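Local coordinates for protein GrgF (Penicillium sp. sh18, PDB 6LZH) that acts as a polyketide transferase of the alpha/beta hydrolase fold in gregatin A biosynthesis, probably fusing two polyketide chains by Claisen condensation, at residues P152-A157 and T211-L216; G76-D81 and E168-L173; N80-R85 and N205-Q210; L186-E191 and V241-E246; P39-P44 and L114-N119. One frame throughout, in Å; residues are numbered along the deposited sequence.

How the contacts relate
Contacts 1, 3 and 5 are buried, contacts 2 and 4 lie at the surface. The centre of contact 5 lies about 3 Å from that of the chain, and it holds the probable nucleophile Cys115; contact 4 comes up to the same site through the loop after the probable active-site Asp240. The other three cluster together: contacts 2 and 3 share Asn80 and Asp81 and reach neighbouring strands of one small sheet, while contacts 1 and 3 share helix 209-216. The chemistry follows the place. Contact 1 is apolar between helices, contacts 2 and 3 rest largely on hydrogen bonds, contact 4 mixes apolar and weak polar touches, and contact 5 combines close backbone approach with two phenylalanines.

Contact 1: P152-A157 and T211-L216; sequences PILELA and TYYKSL. With NA (sodium ion), chain D.
Tyr212 and Tyr213 both hold CG anti to the backbone N (chi1 -173° and 176°), and the side chains diverge, Tyr212 meeting Ile153 and Tyr213 lying beside Leu154 and Ala157. Ile153 crosses Tyr212 at about a right angle: its CG2 rests on Tyr212 CB at 3.6 Å, and its CD1 stands 4.2 Å above one face of the ring, displaced toward the rim. Leu154 and Leu216 meet tip to tip, the CD1 of Leu216 lying 3.7 Å from both CD1 and CD2 of Leu154. Leu154 CD2 also comes within 4.1 Å of Tyr213 CD2, and Ala157 CB lies 4.1 Å from Tyr213 CB. These are helices 150-165 and 209-216, which belong to the lid inserted between strands 133-137 and 232-237 of the alpha/beta hydrolase fold; their segments cross at -113°. An alanine in place of Leu154 would probably open a gap beside Leu216 CD1 and Tyr213, and also against Phe127 of the second subunit, which packs on the leucine. The polar ends of the tyrosines are engaged elsewhere, Tyr212 OH with Thr144 O and Tyr213 OH with His92 NE2 of the second subunit. Beyond the apolar seam, Ser215 OG bonds back to Tyr212 O at 2.9 Å, while Ser215 O binds the sodium ion at 2.3 Å alongside Trp218 O and three waters.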
# COMPACT_ATOMS: atom_id res chain seq x y z
N PRO A 152 -14.72 -8.42 11.64
CA PRO A 152 -14.98 -9.71 10.98
C PRO A 152 -14.24 -9.85 9.66
O PRO A 152 -13.67 -10.91 9.41
CB PRO A 152 -16.51 -9.70 10.78
CG PRO A 152 -17.02 -8.76 11.81
CD PRO A 152 -15.98 -7.69 11.89
N ILE A 153 -14.21 -8.81 8.82
CA ILE A 153 -13.58 -9.01 7.52
C ILE A 153 -12.07 -9.14 7.67
O ILE A 153 -11.44 -9.91 6.94
CB ILE A 153 -13.97 -7.87 6.55
CG1 ILE A 153 -15.49 -7.83 6.38
CG2 ILE A 153 -13.35 -8.11 5.17
CD1 ILE A 153 -15.96 -6.68 5.52
N LEU A 154 -11.47 -8.44 8.63
CA LEU A 154 -10.04 -8.63 8.87
C LEU A 154 -9.74 -10.05 9.34
O LEU A 154 -8.74 -10.65 8.93
CB LEU A 154 -9.53 -7.59 9.88
CG LEU A 154 -9.35 -6.17 9.32
CD1 LEU A 154 -8.92 -5.19 10.44
CD2 LEU A 154 -8.31 -6.17 8.20
N GLU A 155 -10.61 -10.62 10.19
CA GLU A 155 -10.41 -12.01 10.62
C GLU A 155 -10.53 -12.96 9.43
O GLU A 155 -9.74 -13.91 9.30
CB GLU A 155 -11.43 -12.37 11.71
CG GLU A 155 -11.13 -13.62 12.50
CD GLU A 155 -11.37 -14.90 11.71
OE1 GLU A 155 -12.39 -15.01 11.00
OE2 GLU A 155 -10.52 -15.79 11.81
N LEU A 156 -11.51 -12.71 8.55
CA LEU A 156 -11.63 -13.50 7.32
C LEU A 156 -10.38 -13.39 6.46
O LEU A 156 -9.96 -14.36 5.83
CB LEU A 156 -12.85 -13.05 6.51
CG LEU A 156 -14.20 -13.27 7.20
CD1 LEU A 156 -15.36 -12.84 6.30
CD2 LEU A 156 -14.36 -14.74 7.62
N ALA A 157 -9.81 -12.19 6.40
CA ALA A 157 -8.58 -12.01 5.62
C ALA A 157 -7.43 -12.81 6.22
O ALA A 157 -6.61 -13.38 5.48
CB ALA A 157 -8.24 -10.52 5.53
N THR A 211 -9.44 -7.72 -0.68
CA THR A 211 -9.72 -6.37 -1.16
C THR A 211 -9.92 -5.41 0.01
O THR A 211 -9.36 -4.31 0.02
CB THR A 211 -10.96 -6.38 -2.06
OG1 THR A 211 -10.69 -7.13 -3.26
CG2 THR A 211 -11.37 -4.95 -2.41
N TYR A 212 -10.67 -5.83 1.03
CA TYR A 212 -10.92 -4.95 2.18
C TYR A 212 -9.66 -4.74 3.01
O TYR A 212 -9.40 -3.62 3.48
CB TYR A 212 -12.06 -5.52 3.04
CG TYR A 212 -12.48 -4.57 4.15
CD1 TYR A 212 -13.43 -3.57 3.92
CD2 TYR A 212 -11.91 -4.65 5.42
CE1 TYR A 212 -13.81 -2.69 4.93
CE2 TYR A 212 -12.29 -3.77 6.44
CZ TYR A 212 -13.23 -2.79 6.19
OH TYR A 212 -13.61 -1.92 7.19
N TYR A 213 -8.86 -5.80 3.20
CA TYR A 213 -7.57 -5.67 3.88
C TYR A 213 -6.69 -4.60 3.23
O TYR A 213 -6.15 -3.72 3.91
CB TYR A 213 -6.85 -7.03 3.87
CG TYR A 213 -5.44 -7.01 4.48
CD1 TYR A 213 -4.33 -6.63 3.72
CD2 TYR A 213 -5.23 -7.35 5.81
CE1 TYR A 213 -3.05 -6.61 4.28
CE2 TYR A 213 -3.96 -7.33 6.37
CZ TYR A 213 -2.87 -6.96 5.60
OH TYR A 213 -1.60 -6.95 6.16
N LYS A 214 -6.49 -4.68 1.92
CA LYS A 214 -5.61 -3.71 1.27
C LYS A 214 -6.18 -2.29 1.29
O LYS A 214 -5.41 -1.33 1.36
CB LYS A 214 -5.33 -4.15 -0.16
CG LYS A 214 -4.38 -5.33 -0.25
CD LYS A 214 -3.91 -5.57 -1.68
CE LYS A 214 -3.13 -6.88 -1.81
NZ LYS A 214 -4.04 -8.08 -1.85
N SER A 215 -7.51 -2.13 1.23
CA SER A 215 -8.04 -0.78 1.23
C SER A 215 -7.84 -0.09 2.58
O SER A 215 -7.76 1.14 2.61
CB SER A 215 -9.52 -0.76 0.83
OG SER A 215 -10.32 -1.55 1.69
N LEU A 216 -7.74 -0.83 3.68
CA LEU A 216 -7.54 -0.17 4.97
C LEU A 216 -6.22 0.58 5.01
O LEU A 216 -6.09 1.57 5.74
CB LEU A 216 -7.59 -1.16 6.13
CG LEU A 216 -8.94 -1.71 6.59
CD1 LEU A 216 -8.71 -2.54 7.85
CD2 LEU A 216 -9.99 -0.61 6.83
NA NA D . -8.98 3.10 2.27
O HOH W 1 -8.20 3.69 4.48
O HOH W 2 -10.34 5.26 2.74
O HOH W 3 -9.97 3.05 0.00

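Contact 2: G76-D81 and E168-L173; sequences GEPRND and EEPMYL
The loop that leads into helix 84-99 is joined to the lid's small two-stranded sheet by Tyr172. Tyr172 OH donates to Arg79 O at 2.8 Å, and the oxygen it reaches lies at the edge of the tyrosine ring, in its plane. The donor is tilted 25° from the carbonyl plane. A chi1 of -71° sets CG of Tyr172 anti to the carbonyl carbon, and the side chain reaches the loop. Asn80 O lies farther along the same rim, 3.8 Å from Tyr172 CE2. On the loop side, Pro78 follows a cis peptide bond and packs beside this hydroxyl, its CB 3.3 Å from Tyr172 OH. The same proline meets a second one: Pro78 CG and Pro170 CG are 3.7 Å apart, the two rings crossing obliquely. The loop is braced from within by Arg79 NH1, which bonds to Gly76 O at 2.9 Å on a lone pair in the carbonyl plane and has a further acceptor in Ser74 O. Asn80 turns its ND2 to Asn42 OD1. The strand 172-174 that carries Tyr172 pairs antiparallel with strand 206-208, where Tyr172 touches Arg206 and Ser208, and helix 150-165 touches both segments, Arg164 on Pro78 and Leu156 on Met171.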
# COMPACT_ATOMS: atom_id res chain seq x y z
N GLY A 76 -3.93 -12.19 -13.89
CA GLY A 76 -3.93 -11.84 -12.49
C GLY A 76 -4.72 -12.81 -11.64
O GLY A 76 -5.85 -13.16 -12.00
N GLU A 77 -4.15 -13.25 -10.52
CA GLU A 77 -4.81 -14.14 -9.57
C GLU A 77 -4.60 -13.63 -8.16
O GLU A 77 -3.53 -13.10 -7.84
CB GLU A 77 -4.26 -15.57 -9.68
CG GLU A 77 -4.51 -16.24 -11.01
CD GLU A 77 -5.96 -16.61 -11.20
OE1 GLU A 77 -6.65 -16.87 -10.20
OE2 GLU A 77 -6.40 -16.66 -12.36
N PRO A 78 -5.62 -13.74 -7.28
CA PRO A 78 -7.00 -14.15 -7.55
C PRO A 78 -7.73 -13.16 -8.48
O PRO A 78 -7.30 -12.01 -8.59
CB PRO A 78 -7.66 -14.14 -6.17
CG PRO A 78 -6.52 -14.11 -5.18
CD PRO A 78 -5.42 -13.37 -5.87
N ARG A 79 -8.80 -13.61 -9.13
CA ARG A 79 -9.65 -12.69 -9.87
C ARG A 79 -10.41 -11.79 -8.90
O ARG A 79 -10.57 -12.12 -7.72
CB ARG A 79 -10.63 -13.44 -10.75
CG ARG A 79 -10.02 -14.65 -11.40
CD ARG A 79 -8.98 -14.22 -12.39
NE ARG A 79 -9.57 -13.44 -13.47
CZ ARG A 79 -8.86 -12.80 -14.39
NH1 ARG A 79 -7.52 -12.82 -14.35
NH2 ARG A 79 -9.48 -12.12 -15.35
N ASN A 80 -10.88 -10.64 -9.39
CA ASN A 80 -11.78 -9.79 -8.61
C ASN A 80 -11.18 -9.52 -7.24
O ASN A 80 -11.81 -9.70 -6.19
CB ASN A 80 -13.15 -10.43 -8.49
CG ASN A 80 -13.80 -10.62 -9.82
OD1 ASN A 80 -13.90 -11.74 -10.34
ND2 ASN A 80 -14.19 -9.51 -10.41
N ASP A 81 -9.91 -9.14 -7.26
CA ASP A 81 -9.08 -8.95 -6.08
C ASP A 81 -8.43 -7.58 -6.29
O ASP A 81 -7.52 -7.43 -7.11
CB ASP A 81 -8.06 -10.09 -5.98
CG ASP A 81 -7.09 -9.90 -4.84
OD1 ASP A 81 -7.56 -9.61 -3.72
OD2 ASP A 81 -5.87 -10.02 -5.08
N GLU A 168 -5.99 -24.00 -0.33
CA GLU A 168 -7.40 -23.71 -0.55
C GLU A 168 -7.56 -22.58 -1.56
O GLU A 168 -6.66 -21.77 -1.78
CB GLU A 168 -8.09 -23.34 0.77
CG GLU A 168 -8.00 -24.40 1.88
CD GLU A 168 -8.96 -25.56 1.63
OE1 GLU A 168 -9.92 -25.41 0.84
OE2 GLU A 168 -8.73 -26.64 2.23
N GLU A 169 -8.73 -22.52 -2.18
CA GLU A 169 -9.04 -21.41 -3.07
C GLU A 169 -9.24 -20.12 -2.27
O GLU A 169 -9.58 -20.16 -1.08
CB GLU A 169 -10.31 -21.72 -3.86
CG GLU A 169 -10.16 -22.86 -4.86
CD GLU A 169 -9.06 -22.62 -5.85
OE1 GLU A 169 -8.09 -23.41 -5.86
OE2 GLU A 169 -9.14 -21.63 -6.60
N PRO A 170 -9.06 -18.97 -2.91
CA PRO A 170 -9.26 -17.70 -2.19
C PRO A 170 -10.72 -17.52 -1.79
O PRO A 170 -11.63 -18.01 -2.45
CB PRO A 170 -8.82 -16.63 -3.21
CG PRO A 170 -7.98 -17.39 -4.24
CD PRO A 170 -8.58 -18.76 -4.29
N MET A 171 -10.92 -16.83 -0.68
CA MET A 171 -12.27 -16.60 -0.18
C MET A 171 -12.84 -15.30 -0.75
O MET A 171 -12.13 -14.30 -0.86
CB MET A 171 -12.27 -16.56 1.35
CG MET A 171 -13.58 -16.20 1.97
SD MET A 171 -13.34 -15.71 3.70
CE MET A 171 -12.16 -16.96 4.21
N TYR A 172 -14.12 -15.33 -1.09
CA TYR A 172 -14.79 -14.17 -1.66
C TYR A 172 -15.98 -13.78 -0.80
O TYR A 172 -16.57 -14.62 -0.11
CB TYR A 172 -15.24 -14.44 -3.10
CG TYR A 172 -14.08 -14.50 -4.06
CD1 TYR A 172 -13.40 -15.68 -4.29
CD2 TYR A 172 -13.67 -13.36 -4.76
CE1 TYR A 172 -12.34 -15.75 -5.15
CE2 TYR A 172 -12.60 -13.42 -5.63
CZ TYR A 172 -11.94 -14.62 -5.82
OH TYR A 172 -10.88 -14.70 -6.68
N LEU A 173 -16.30 -12.50 -0.81
CA LEU A 173 -17.54 -12.04 -0.22
C LEU A 173 -18.53 -11.67 -1.31
O LEU A 173 -18.12 -11.09 -2.33
CB LEU A 173 -17.30 -10.83 0.67
CG LEU A 173 -16.51 -11.15 1.93
CD1 LEU A 173 -16.31 -9.89 2.73
CD2 LEU A 173 -17.25 -12.23 2.72

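Contact 3: N80-R85 and N205-Q210; sequences NDIDAR and NRISVQ
Ile82 and Ile207 form the tight part of this contact: their side chains cross at about a right angle, and Ile82 CG1 comes to 3.4 Å from Ile207 CD1, closer than two carbons usually sit. Beside them Ser208 N donates to Asn80 O at 2.9 Å, nearly along the C=O axis. Asp81, with CG anti to the backbone N (chi1 175°), accepts a hydrogen bond on OD1 from Ser208 OG; the 2.4 Å modelled for it is so short that the exact length is doubtful. Its OD2 makes a salt bridge to Arg69. An alanine in place of Asp81 would probably leave Arg69 without this counter-charge and the Ser208 hydroxyl without this acceptor. The other end is looser: Asn80 CB merely rests 3.6 Å from Arg206 O, and the Arg206 side chain leads away on the exposed side. Ser208 caps the start of helix 209-216 and Asp83, by a weak bond, that of helix 84-99, so the contact lies where two helices begin, next to strand 172-174 and with Ile82 against Phe116 of helix 116-127.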
# COMPACT_ATOMS: atom_id res chain seq x y z
N ASN A 80 -10.88 -10.64 -9.39
CA ASN A 80 -11.78 -9.79 -8.61
C ASN A 80 -11.18 -9.52 -7.24
O ASN A 80 -11.81 -9.70 -6.19
CB ASN A 80 -13.15 -10.43 -8.49
CG ASN A 80 -13.80 -10.62 -9.82
OD1 ASN A 80 -13.90 -11.74 -10.34
ND2 ASN A 80 -14.19 -9.51 -10.41
N ASP A 81 -9.91 -9.14 -7.26
CA ASP A 81 -9.08 -8.95 -6.08
C ASP A 81 -8.43 -7.58 -6.29
O ASP A 81 -7.52 -7.43 -7.11
CB ASP A 81 -8.06 -10.09 -5.98
CG ASP A 81 -7.09 -9.90 -4.84
OD1 ASP A 81 -7.56 -9.61 -3.72
OD2 ASP A 81 -5.87 -10.02 -5.08
N ILE A 82 -8.92 -6.57 -5.58
CA ILE A 82 -8.71 -5.18 -5.95
C ILE A 82 -7.56 -4.63 -5.11
O ILE A 82 -7.49 -4.89 -3.90
CB ILE A 82 -9.98 -4.33 -5.75
CG1 ILE A 82 -11.14 -4.76 -6.66
CG2 ILE A 82 -9.69 -2.86 -5.93
CD1 ILE A 82 -10.75 -5.39 -7.98
N ASP A 83 -6.65 -3.90 -5.75
CA ASP A 83 -5.47 -3.36 -5.08
C ASP A 83 -5.20 -2.00 -5.71
O ASP A 83 -4.62 -1.93 -6.80
CB ASP A 83 -4.28 -4.31 -5.24
CG ASP A 83 -3.07 -3.87 -4.43
OD1 ASP A 83 -3.08 -2.73 -3.91
OD2 ASP A 83 -2.11 -4.67 -4.31
N ALA A 84 -5.64 -0.93 -5.04
CA ALA A 84 -5.49 0.40 -5.62
C ALA A 84 -4.03 0.74 -5.86
O ALA A 84 -3.68 1.27 -6.92
CB ALA A 84 -6.13 1.46 -4.72
N ARG A 85 -3.16 0.46 -4.88
CA ARG A 85 -1.75 0.76 -5.06
C ARG A 85 -1.19 0.07 -6.30
O ARG A 85 -0.51 0.70 -7.12
CB ARG A 85 -0.95 0.35 -3.83
CG ARG A 85 0.49 0.74 -3.94
CD ARG A 85 1.28 0.22 -2.73
NE ARG A 85 1.77 -1.13 -2.99
CZ ARG A 85 2.57 -1.79 -2.16
NH1 ARG A 85 2.96 -1.22 -1.03
NH2 ARG A 85 2.98 -3.02 -2.47
N ASN A 205 -20.52 -10.37 -8.92
CA ASN A 205 -21.05 -9.99 -7.61
C ASN A 205 -20.21 -10.53 -6.46
O ASN A 205 -20.75 -10.74 -5.35
CB ASN A 205 -22.51 -10.46 -7.48
CG ASN A 205 -22.62 -11.95 -7.28
OD1 ASN A 205 -21.86 -12.73 -7.85
ND2 ASN A 205 -23.58 -12.36 -6.45
N ARG A 206 -18.92 -10.78 -6.68
CA ARG A 206 -18.03 -11.28 -5.65
C ARG A 206 -16.73 -10.48 -5.68
O ARG A 206 -16.27 -10.05 -6.74
CB ARG A 206 -17.73 -12.78 -5.84
CG ARG A 206 -18.98 -13.66 -5.97
CD ARG A 206 -18.80 -15.02 -5.30
NE ARG A 206 -19.46 -15.07 -3.99
CZ ARG A 206 -19.23 -16.00 -3.08
NH1 ARG A 206 -18.35 -16.97 -3.32
NH2 ARG A 206 -19.88 -15.98 -1.91
N ILE A 207 -16.14 -10.31 -4.51
CA ILE A 207 -14.89 -9.59 -4.36
C ILE A 207 -14.07 -10.33 -3.31
O ILE A 207 -14.62 -10.88 -2.35
CB ILE A 207 -15.16 -8.12 -3.96
CG1 ILE A 207 -13.87 -7.31 -4.00
CG2 ILE A 207 -15.80 -8.02 -2.60
CD1 ILE A 207 -13.56 -6.78 -5.36
N SER A 208 -12.75 -10.40 -3.52
CA SER A 208 -11.91 -11.12 -2.57
C SER A 208 -11.95 -10.44 -1.21
O SER A 208 -12.06 -9.21 -1.11
CB SER A 208 -10.46 -11.17 -3.06
OG SER A 208 -9.85 -9.90 -2.94
N VAL A 209 -11.87 -11.24 -0.15
CA VAL A 209 -11.78 -10.65 1.19
C VAL A 209 -10.50 -9.83 1.33
O VAL A 209 -10.45 -8.91 2.16
CB VAL A 209 -11.86 -11.71 2.30
CG1 VAL A 209 -13.13 -12.53 2.17
CG2 VAL A 209 -10.64 -12.63 2.30
N GLN A 210 -9.46 -10.13 0.56
CA GLN A 210 -8.23 -9.36 0.67
C GLN A 210 -8.43 -7.94 0.17
O GLN A 210 -7.66 -7.04 0.54
CB GLN A 210 -7.10 -10.04 -0.10
CG GLN A 210 -6.77 -11.44 0.42
CD GLN A 210 -6.32 -11.41 1.88
OE1 GLN A 210 -5.68 -10.44 2.33
NE2 GLN A 210 -6.65 -12.46 2.62

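Contact 4: L186-E191 and V241-E246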
# COMPACT_ATOMS: atom_id res chain seq x y z
N LEU A 186 -19.17 -2.72 1.30
CA LEU A 186 -19.69 -3.16 0.01
C LEU A 186 -21.00 -2.50 -0.39
O LEU A 186 -21.64 -2.96 -1.34
CB LEU A 186 -19.86 -4.68 0.01
CG LEU A 186 -18.57 -5.51 -0.09
CD1 LEU A 186 -18.87 -6.93 -0.54
CD2 LEU A 186 -17.58 -4.84 -1.04
N GLN A 187 -21.42 -1.42 0.28
CA GLN A 187 -22.74 -0.86 -0.04
C GLN A 187 -22.77 -0.23 -1.43
O GLN A 187 -23.77 -0.36 -2.14
CB GLN A 187 -23.18 0.15 1.02
CG GLN A 187 -24.71 0.30 1.05
CD GLN A 187 -25.21 1.18 2.17
OE1 GLN A 187 -26.32 0.99 2.68
NE2 GLN A 187 -24.40 2.15 2.57
N LEU A 188 -21.70 0.47 -1.82
CA LEU A 188 -21.66 1.00 -3.19
C LEU A 188 -21.86 -0.12 -4.20
O LEU A 188 -22.62 0.02 -5.17
CB LEU A 188 -20.33 1.70 -3.46
CG LEU A 188 -20.19 2.10 -4.93
CD1 LEU A 188 -19.48 3.37 -5.00
CD2 LEU A 188 -19.45 1.07 -5.80
N ALA A 189 -21.15 -1.23 -4.00
CA ALA A 189 -21.24 -2.36 -4.92
C ALA A 189 -22.66 -2.93 -4.93
O ALA A 189 -23.25 -3.15 -5.99
CB ALA A 189 -20.22 -3.44 -4.54
N ALA A 190 -23.22 -3.15 -3.74
CA ALA A 190 -24.56 -3.73 -3.66
C ALA A 190 -25.62 -2.78 -4.22
O ALA A 190 -26.66 -3.23 -4.70
CB ALA A 190 -24.87 -4.11 -2.22
N GLU A 191 -25.36 -1.46 -4.16
CA GLU A 191 -26.29 -0.48 -4.70
C GLU A 191 -26.19 -0.39 -6.22
O GLU A 191 -27.21 -0.21 -6.90
CB GLU A 191 -26.03 0.90 -4.11
CG GLU A 191 -26.89 1.26 -2.93
CD GLU A 191 -26.32 2.42 -2.15
OE1 GLU A 191 -26.62 2.52 -0.94
OE2 GLU A 191 -25.57 3.22 -2.75
N VAL A 241 -25.05 9.43 -3.86
CA VAL A 241 -25.23 8.75 -2.59
C VAL A 241 -24.48 7.43 -2.53
O VAL A 241 -24.39 6.83 -1.45
CB VAL A 241 -26.73 8.55 -2.28
CG1 VAL A 241 -27.38 9.91 -2.06
CG2 VAL A 241 -27.43 7.81 -3.40
N SER A 242 -23.91 6.97 -3.64
CA SER A 242 -23.11 5.76 -3.73
C SER A 242 -21.64 6.02 -3.39
O SER A 242 -21.06 5.34 -2.55
CB SER A 242 -23.23 5.15 -5.13
OG SER A 242 -24.59 4.87 -5.43
N CYS A 243 -21.03 7.00 -4.06
CA CYS A 243 -19.74 7.58 -3.69
C CYS A 243 -20.07 8.96 -3.14
O CYS A 243 -20.12 9.93 -3.91
CB CYS A 243 -18.80 7.72 -4.89
SG CYS A 243 -18.15 6.22 -5.57
N PRO A 244 -20.29 9.10 -1.81
CA PRO A 244 -20.82 10.36 -1.26
C PRO A 244 -20.18 11.62 -1.83
O PRO A 244 -18.96 11.77 -1.83
CB PRO A 244 -20.52 10.22 0.24
CG PRO A 244 -20.66 8.73 0.49
CD PRO A 244 -20.13 8.07 -0.77
N THR A 245 -21.01 12.52 -2.36
CA THR A 245 -20.53 13.81 -2.83
C THR A 245 -19.64 14.49 -1.79
O THR A 245 -18.62 15.10 -2.14
CB THR A 245 -21.73 14.70 -3.21
OG1 THR A 245 -22.48 14.07 -4.25
CG2 THR A 245 -21.28 16.09 -3.67
N GLU A 246 -19.99 14.38 -0.50
CA GLU A 246 -19.16 15.00 0.52
C GLU A 246 -17.75 14.41 0.51
O GLU A 246 -16.78 15.15 0.65
CB GLU A 246 -19.77 14.81 1.90
CG GLU A 246 -20.96 15.70 2.18
CD GLU A 246 -21.64 15.29 3.47
OE1 GLU A 246 -21.91 14.08 3.64
OE2 GLU A 246 -21.88 16.17 4.32
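Leu188 and Glu191 stand one turn apart on the same face of their helix and reach Cys243 and Ser242 respectively. Leu188 holds CG anti to the backbone N (chi1 172°), and it is the CD1 branch that does the touching. That methyl lies 3.2 Å from Cys243 SG, nearer than carbon and sulfur normally approach; since chi2 is also off a staggered value at 145°, the exact seat of the methyl is somewhat doubtful. The same CD1 is 3.5 Å from Ser242 O, and Leu188 CB lies 3.8 Å from that carbonyl oxygen, so the leucine runs past the backbone of the loop before its end comes up beside the sulfur. Here helix 187-198 of the lid comes down on the loop after strand 232-237, the place in the alpha/beta hydrolase fold where the acid of the catalytic triad sits. Asp240 accepts a hydrogen bond from Cys243 N through OD1, and the Cys243 side chain touches His269, so the Leu188 methyl stands next to the likely triad and also packs near Cys115. On the outer side, Glu191 is extended beyond CG and sends OE2 across to Ser242 OG, which donates a weak bond of 3.3 Å. Val241 flanks this pair on the exposed side, with its O 4.0 Å from Glu191 OE2.

Contact 5: P39-P44 and L114-N119; sequences PGFNMP and LCFGGN
Phe41 and Phe116 meet obliquely, with Phe116 CD1 at the edge of the Phe41 ring, near its plane, and 4.2 Å from Phe41 CD1. Both side chains hold CG anti to the backbone N (chi1 179° and -179°), and they touch more closely at their roots: Phe116 CB is 3.6 Å from Phe41 CA and 3.9 Å from Phe41 CB. The Phe41 side chain also touches Ile207, and that of Phe116 touches Ile82, Ala84 and Gln87. Next along, Cys115 SG lies 3.8 Å from Phe41 N, and Gly40 CA makes a CA-H...O contact of 3.3 Å with Leu114 O. Two glycines allow the backbones to come this near. A CB on Gly117 would clash with Pro39 O, and one on Gly40 would press on Cys115 CB. Gly40 also opens a type II turn to Met43, bonded through Met43 N to Gly40 O at 3.1 Å. Cys115, the probable active-site nucleophile, has a strained backbone with positive phi (62°) between strand 108-114 and helix 116-127. This fits the nucleophile elbow of the alpha/beta hydrolase fold, facing the loop after strand 32-38, and the nearness of Phe41 N to the sulfur is consistent with the usual place of an oxyanion hole.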
# COMPACT_ATOMS: atom_id res chain seq x y z
N PRO A 39 -11.86 1.87 -15.30
CA PRO A 39 -13.29 1.66 -15.05
C PRO A 39 -13.63 1.63 -13.57
O PRO A 39 -12.75 1.76 -12.71
CB PRO A 39 -13.56 0.30 -15.72
CG PRO A 39 -12.26 -0.44 -15.55
CD PRO A 39 -11.16 0.61 -15.62
N GLY A 40 -14.92 1.44 -13.26
CA GLY A 40 -15.39 1.51 -11.89
C GLY A 40 -15.05 0.27 -11.08
O GLY A 40 -14.33 -0.63 -11.51
N PHE A 41 -15.59 0.24 -9.86
CA PHE A 41 -15.20 -0.75 -8.86
C PHE A 41 -15.51 -2.17 -9.32
O PHE A 41 -16.67 -2.50 -9.59
CB PHE A 41 -15.91 -0.45 -7.55
CG PHE A 41 -15.59 -1.43 -6.46
CD1 PHE A 41 -14.42 -1.28 -5.72
CD2 PHE A 41 -16.44 -2.48 -6.18
CE1 PHE A 41 -14.11 -2.16 -4.70
CE2 PHE A 41 -16.14 -3.38 -5.16
CZ PHE A 41 -14.96 -3.22 -4.42
N ASN A 42 -14.48 -3.01 -9.37
CA ASN A 42 -14.62 -4.42 -9.69
C ASN A 42 -15.22 -4.64 -11.07
O ASN A 42 -15.81 -5.69 -11.33
CB ASN A 42 -15.46 -5.15 -8.63
CG ASN A 42 -15.19 -6.65 -8.62
OD1 ASN A 42 -14.09 -7.09 -8.93
ND2 ASN A 42 -16.21 -7.44 -8.28
N MET A 43 -15.09 -3.65 -11.98
CA MET A 43 -15.71 -3.73 -13.29
C MET A 43 -14.66 -3.86 -14.40
O MET A 43 -13.55 -3.32 -14.29
CB MET A 43 -16.57 -2.49 -13.57
CG MET A 43 -17.88 -2.45 -12.77
SD MET A 43 -18.89 -3.94 -13.07
CE MET A 43 -19.47 -3.65 -14.75
N PRO A 44 -14.97 -4.58 -15.47
CA PRO A 44 -14.11 -4.60 -16.65
C PRO A 44 -14.32 -3.34 -17.48
O PRO A 44 -15.15 -2.49 -17.18
CB PRO A 44 -14.58 -5.85 -17.40
CG PRO A 44 -16.05 -5.89 -17.11
CD PRO A 44 -16.19 -5.40 -15.66
N LEU A 114 -13.33 6.54 -13.75
CA LEU A 114 -14.69 6.59 -13.22
C LEU A 114 -14.75 5.76 -11.94
O LEU A 114 -14.28 4.62 -11.89
CB LEU A 114 -15.69 6.05 -14.24
CG LEU A 114 -17.13 5.87 -13.75
CD1 LEU A 114 -17.79 7.23 -13.40
CD2 LEU A 114 -17.95 5.15 -14.80
N CYS A 115 -15.34 6.33 -10.89
CA CYS A 115 -15.63 5.61 -9.64
C CYS A 115 -14.30 5.13 -9.06
O CYS A 115 -13.41 5.97 -8.81
CB CYS A 115 -16.66 4.52 -9.96
SG CYS A 115 -17.12 3.44 -8.54
N PHE A 116 -14.10 3.84 -8.78
CA PHE A 116 -12.82 3.39 -8.25
C PHE A 116 -11.68 3.72 -9.20
O PHE A 116 -10.56 3.99 -8.76
CB PHE A 116 -12.87 1.89 -7.95
CG PHE A 116 -11.58 1.37 -7.36
CD1 PHE A 116 -11.33 1.49 -6.01
CD2 PHE A 116 -10.61 0.78 -8.16
CE1 PHE A 116 -10.16 1.03 -5.45
CE2 PHE A 116 -9.43 0.32 -7.61
CZ PHE A 116 -9.21 0.44 -6.26
N GLY A 117 -11.94 3.70 -10.51
CA GLY A 117 -10.93 4.09 -11.48
C GLY A 117 -10.47 5.53 -11.31
O GLY A 117 -9.32 5.85 -11.65
N GLY A 118 -11.32 6.39 -10.73
CA GLY A 118 -10.94 7.76 -10.48
C GLY A 118 -10.04 7.90 -9.28
O GLY A 118 -9.18 8.78 -9.25
N ASN A 119 -10.23 7.03 -8.29
CA ASN A 119 -9.29 6.96 -7.17
C ASN A 119 -7.90 6.57 -7.67
O ASN A 119 -6.92 7.26 -7.40
CB ASN A 119 -9.82 5.94 -6.15
CG ASN A 119 -8.92 5.78 -4.93
OD1 ASN A 119 -7.75 5.43 -5.04
ND2 ASN A 119 -9.49 5.99 -3.74